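Local coordinates for ATP-dependent RNA helicase HrpB (Escherichia coli, PDB 6EUD), which hydrolyses ATP to ADP and phosphate and binds single-stranded RNA as a DExH-box helicase of the DEAH/RHA type, at residues 731-743 and 793-805. Numbering follows the deposited sequence.
Sequences AVRMQEMFGEATN and HVWPDDPANTAPT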
loop_
_atom_site.group_PDB
_atom_site.type_symbol
_atom_site.label_atom_id
_atom_site.label_comp_id
_atom_site.label_asym_id
_atom_site.label_seq_id
_atom_site.Cartn_x
_atom_site.Cartn_y
_atom_site.Cartn_z
ATOM N N ALA A 731 14.993 43.679 19.376
ATOM C CA ALA A 731 14.896 45.125 19.221
ATOM C C ALA A 731 15.560 45.799 20.403
ATOM O O ALA A 731 15.088 45.685 21.533
ATOM C CB ALA A 731 13.458 45.549 19.095
ATOM N N VAL A 732 16.666 46.489 20.147
ATOM C CA VAL A 732 17.482 47.038 21.233
ATOM C C VAL A 732 18.121 48.361 20.836
ATOM O O VAL A 732 18.574 48.519 19.704
ATOM C CB VAL A 732 18.606 46.045 21.661
ATOM C CG1 VAL A 732 19.506 45.708 20.478
ATOM C CG2 VAL A 732 19.429 46.607 22.798
ATOM N N ARG A 733 18.163 49.316 21.757
ATOM C CA ARG A 733 18.873 50.561 21.483
ATOM C C ARG A 733 20.353 50.262 21.249
ATOM O O ARG A 733 20.990 49.550 22.023
ATOM C CB ARG A 733 18.692 51.558 22.625
ATOM C CG ARG A 733 17.257 52.010 22.825
ATOM C CD ARG A 733 17.120 52.880 24.065
ATOM N NE ARG A 733 17.500 52.142 25.262
ATOM C CZ ARG A 733 17.625 52.681 26.469
ATOM N NH1 ARG A 733 17.392 53.976 26.651
ATOM N NH2 ARG A 733 17.976 51.919 27.493
ATOM N N MET A 734 20.877 50.788 20.153
ATOM C CA MET A 734 22.261 50.578 19.758
ATOM C C MET A 734 23.224 50.872 20.898
ATOM O O MET A 734 24.168 50.125 21.125
ATOM C CB MET A 734 22.595 51.455 18.557
ATOM C CG MET A 734 24.009 51.285 18.032
ATOM S SD MET A 734 24.334 52.303 16.575
ATOM C CE MET A 734 24.211 53.959 17.242
ATOM N N GLN A 735 22.959 51.947 21.628
ATOM C CA GLN A 735 23.835 52.375 22.722
ATOM C C GLN A 735 24.062 51.248 23.756
ATOM O O GLN A 735 25.122 51.179 24.391
ATOM C CB GLN A 735 23.251 53.634 23.399
ATOM C CG GLN A 735 21.954 53.380 24.153
ATOM C CD GLN A 735 20.913 54.471 23.978
ATOM O OE1 GLN A 735 20.975 55.263 23.044
ATOM N NE2 GLN A 735 19.934 54.498 24.869
ATOM N N GLU A 736 23.079 50.358 23.896
ATOM C CA GLU A 736 23.150 49.293 24.886
ATOM C C GLU A 736 24.045 48.137 24.439
ATOM O O GLU A 736 24.445 47.306 25.244
ATOM C CB GLU A 736 21.748 48.769 25.208
ATOM C CG GLU A 736 20.850 49.770 25.936
ATOM C CD GLU A 736 19.864 49.095 26.891
ATOM O OE1 GLU A 736 18.762 48.669 26.459
ATOM O OE2 GLU A 736 20.203 48.984 28.087
ATOM N N MET A 737 24.356 48.074 23.150
ATOM C CA MET A 737 25.190 46.994 22.631
ATOM C C MET A 737 26.685 47.336 22.645
ATOM O O MET A 737 27.511 46.563 22.151
ATOM C CB MET A 737 24.756 46.640 21.214
ATOM C CG MET A 737 23.350 46.085 21.131
ATOM S SD MET A 737 23.154 44.657 22.188
ATOM C CE MET A 737 24.453 43.564 21.543
ATOM N N PHE A 738 27.038 48.493 23.195
ATOM C CA PHE A 738 28.447 48.868 23.277
ATOM C C PHE A 738 29.246 47.915 24.159
ATOM O O PHE A 738 28.830 47.579 25.273
ATOM C CB PHE A 738 28.595 50.290 23.812
ATOM C CG PHE A 738 28.119 51.340 22.868
ATOM C CD1 PHE A 738 27.961 51.056 21.524
ATOM C CD2 PHE A 738 27.828 52.611 23.322
ATOM C CE1 PHE A 738 27.518 52.028 20.646
ATOM C CE2 PHE A 738 27.386 53.580 22.452
ATOM C CZ PHE A 738 27.232 53.290 21.111
ATOM N N GLY A 739 30.409 47.501 23.673
ATOM C CA GLY A 739 31.255 46.600 24.434
ATOM C C GLY A 739 31.173 45.169 23.934
ATOM O O GLY A 739 32.012 44.329 24.276
ATOM N N GLU A 740 30.153 44.897 23.119
ATOM C CA GLU A 740 29.960 43.585 22.522
ATOM C C GLU A 740 30.576 43.542 21.121
ATOM O O GLU A 740 30.168 44.278 20.224
ATOM C CB GLU A 740 28.466 43.231 22.480
ATOM C CG GLU A 740 28.170 41.874 21.877
ATOM C CD GLU A 740 28.893 40.747 22.597
ATOM O OE1 GLU A 740 30.063 40.464 22.246
ATOM O OE2 GLU A 740 28.287 40.131 23.498
ATOM N N ALA A 741 31.575 42.687 20.942
ATOM C CA ALA A 741 32.286 42.611 19.670
ATOM C C ALA A 741 31.642 41.586 18.752
ATOM O O ALA A 741 31.811 41.635 17.535
ATOM C CB ALA A 741 33.739 42.267 19.898
ATOM N N THR A 742 30.893 40.663 19.349
ATOM C CA THR A 742 30.362 39.512 18.634
ATOM C C THR A 742 28.845 39.486 18.667
ATOM O O THR A 742 28.239 39.533 19.739
ATOM C CB THR A 742 30.906 38.201 19.223
ATOM O OG1 THR A 742 32.328 38.168 19.079
ATOM C CG2 THR A 742 30.325 37.014 18.505
ATOM N N ASN A 743 28.235 39.411 17.489
ATOM C CA ASN A 743 26.786 39.314 17.393
ATOM C C ASN A 743 26.240 38.224 18.321
ATOM O O ASN A 743 26.709 37.087 18.295
ATOM C CB ASN A 743 26.355 39.034 15.949
ATOM C CG ASN A 743 24.916 39.443 15.683
ATOM O OD1 ASN A 743 24.673 40.524 15.153
ATOM N ND2 ASN A 743 23.954 38.596 16.072
ATOM N N HIS A 793 24.500 62.479 23.963
ATOM C CA HIS A 793 25.006 61.129 24.202
ATOM C C HIS A 793 26.437 60.961 23.705
ATOM O O HIS A 793 26.858 61.633 22.763
ATOM C CB HIS A 793 24.121 60.080 23.522
ATOM C CG HIS A 793 22.804 59.871 24.194
ATOM N ND1 HIS A 793 21.730 60.711 24.000
ATOM C CD2 HIS A 793 22.392 58.924 25.068
ATOM C CE1 HIS A 793 20.709 60.288 24.724
ATOM N NE2 HIS A 793 21.084 59.206 25.379
ATOM N N VAL A 794 27.175 60.049 24.331
ATOM C CA VAL A 794 28.482 59.667 23.819
ATOM C C VAL A 794 28.321 58.590 22.736
ATOM O O VAL A 794 27.809 57.501 22.998
ATOM C CB VAL A 794 29.413 59.142 24.939
ATOM C CG1 VAL A 794 30.785 58.802 24.372
ATOM C CG2 VAL A 794 29.529 60.151 26.062
ATOM N N TRP A 795 28.744 58.915 21.519
ATOM C CA TRP A 795 28.772 57.969 20.411
ATOM C C TRP A 795 30.215 57.698 20.011
ATOM O O TRP A 795 30.767 58.390 19.155
ATOM C CB TRP A 795 27.974 58.511 19.227
ATOM C CG TRP A 795 26.611 58.963 19.628
ATOM C CD1 TRP A 795 26.215 60.243 19.890
ATOM C CD2 TRP A 795 25.459 58.134 19.848
ATOM N NE1 TRP A 795 24.885 60.266 20.240
ATOM C CE2 TRP A 795 24.399 58.982 20.225
ATOM C CE3 TRP A 795 25.220 56.760 19.753
ATOM C CZ2 TRP A 795 23.118 58.500 20.507
ATOM C CZ3 TRP A 795 23.946 56.287 20.031
ATOM C CH2 TRP A 795 22.917 57.155 20.412
ATOM N N PRO A 796 30.832 56.682 20.630
ATOM C CA PRO A 796 32.272 56.394 20.544
ATOM C C PRO A 796 32.738 55.869 19.185
ATOM O O PRO A 796 31.993 55.176 18.486
ATOM C CB PRO A 796 32.470 55.325 21.614
ATOM C CG PRO A 796 31.159 54.611 21.650
ATOM C CD PRO A 796 30.111 55.663 21.411
ATOM N N ASP A 797 33.980 56.188 18.834
ATOM C CA ASP A 797 34.547 55.777 17.557
ATOM C C ASP A 797 34.838 54.272 17.555
ATOM O O ASP A 797 34.927 53.655 16.495
ATOM C CB ASP A 797 35.817 56.585 17.247
ATOM C CG ASP A 797 35.541 58.082 17.071
ATOM O OD1 ASP A 797 34.822 58.474 16.125
ATOM O OD2 ASP A 797 36.042 58.875 17.895
ATOM N N ASP A 798 34.966 53.678 18.739
ATOM C CA ASP A 798 35.188 52.231 18.848
ATOM C C ASP A 798 34.158 51.553 19.777
ATOM O O ASP A 798 34.501 51.082 20.866
ATOM C CB ASP A 798 36.608 51.953 19.344
ATOM C CG ASP A 798 37.102 50.572 18.963
ATOM O OD1 ASP A 798 37.965 50.477 18.064
ATOM O OD2 ASP A 798 36.631 49.580 19.556
ATOM N N PRO A 799 32.889 51.483 19.332
ATOM C CA PRO A 799 31.783 50.963 20.149
ATOM C C PRO A 799 31.963 49.504 20.567
ATOM O O PRO A 799 31.529 49.126 21.652
ATOM C CB PRO A 799 30.568 51.126 19.230
ATOM C CG PRO A 799 31.136 51.162 17.856
ATOM C CD PRO A 799 32.451 51.829 17.968
ATOM N N ALA A 800 32.605 48.704 19.728
ATOM C CA ALA A 800 32.889 47.308 20.051
ATOM C C ALA A 800 33.701 47.134 21.341
ATOM O O ALA A 800 33.592 46.094 22.006
ATOM C CB ALA A 800 33.623 46.648 18.894
ATOM N N ASN A 801 34.511 48.140 21.685
ATOM C CA ASN A 801 35.394 48.060 22.857
ATOM C C ASN A 801 35.107 49.089 23.956
ATOM O O ASN A 801 35.765 49.091 24.993
ATOM C CB ASN A 801 36.858 48.198 22.431
ATOM C CG ASN A 801 37.292 47.095 21.497
ATOM O OD1 ASN A 801 37.601 45.989 21.930
ATOM N ND2 ASN A 801 37.328 47.394 20.205
ATOM N N THR A 802 34.140 49.966 23.724
ATOM C CA THR A 802 33.731 50.926 24.739
ATOM C C THR A 802 33.033 50.250 25.921
ATOM O O THR A 802 32.071 49.496 25.738
ATOM C CB THR A 802 32.799 51.984 24.145
ATOM O OG1 THR A 802 33.558 52.832 23.276
ATOM C CG2 THR A 802 32.166 52.823 25.247
ATOM N N ALA A 803 33.523 50.523 27.129
ATOM C CA ALA A 803 32.953 49.952 28.343
ATOM C C ALA A 803 31.470 50.263 28.459
ATOM O O ALA A 803 31.069 51.430 28.410
ATOM C CB ALA A 803 33.688 50.463 29.562
ATOM N N PRO A 804 30.646 49.212 28.601
ATOM C CA PRO A 804 29.203 49.381 28.779
ATOM C C PRO A 804 28.872 50.098 30.080
ATOM O O PRO A 804 29.455 49.778 31.118
ATOM C CB PRO A 804 28.679 47.940 28.795
ATOM C CG PRO A 804 29.835 47.120 29.198
ATOM C CD PRO A 804 31.031 47.790 28.590
ATOM N N THR A 805 27.967 51.070 30.013
ATOM C CA THR A 805 27.457 51.720 31.215
ATOM C C THR A 805 26.614 50.716 31.996
ATOM O O THR A 805 25.491 50.397 31.595
ATOM C CB THR A 805 26.608 52.970 30.887
ATOM O OG1 THR A 805 25.483 52.595 30.081
ATOM C CG2 THR A 805 27.441 54.012 30.151
#
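The backbone N of Gly-739 donates to Pro-799 O at 2.8 Å. The C=O...N angle of 162° shows that the amide meets the carbonyl nearly head-on. Gly-739 is the third residue of a type II beta turn from Met-737 to Glu-740, and its positive phi suits glycine; a beta carbon would also collide with Pro-804 CD. Beside this bond the Phe-738 ring lies between its own segment and the C-terminal tail. Pro-796 CG sits over one face, 4.2 Å from the centroid of the Phe-738 ring and 18° off the normal, which meets the geometry of a CH-pi contact; Gln-735 CA covers the opposite face, offset toward the rim. CG of Phe-738 stands anti to its carbonyl carbon (chi1 -69°), an orientation that carries CD1 to 3.5 Å from Pro-799 CB, while Val-794 O and Trp-795 CE3 lie at the ring edge. Replacing Phe-738 by alanine removes the ring, which is likely to leave a gap among Pro-796, Pro-799 and Trp-795 and to leave Pro-796 CG without the aromatic face it packs against. In the C-terminal domain of HrpB, residues 731-743 leave strand 729-733 of a mixed sheet through a 3-10 turn, and 793-805 is the irregular tail after helix 779-789, which packs along the 3-10 segment and the beta turn that follows. Met-734 reaches Trp-795 obliquely, its methyl CE 3.6 Å from CZ3, its chain extended until chi3 bends it; the same methionine also touches Tyr-779 and Val-782 of the helix. Trp-795 NE1 is satisfied by Tyr-790 O. Gln-735 OE1 approaches Trp-795 CH2 at 3.8 Å, the amide plane tilted against the indole. Within 793-805, Asp-798 O accepts from Asn-801 N and Thr-802 OG1, from opposite faces of its plane, closing the backbone that presents Pro-799 O.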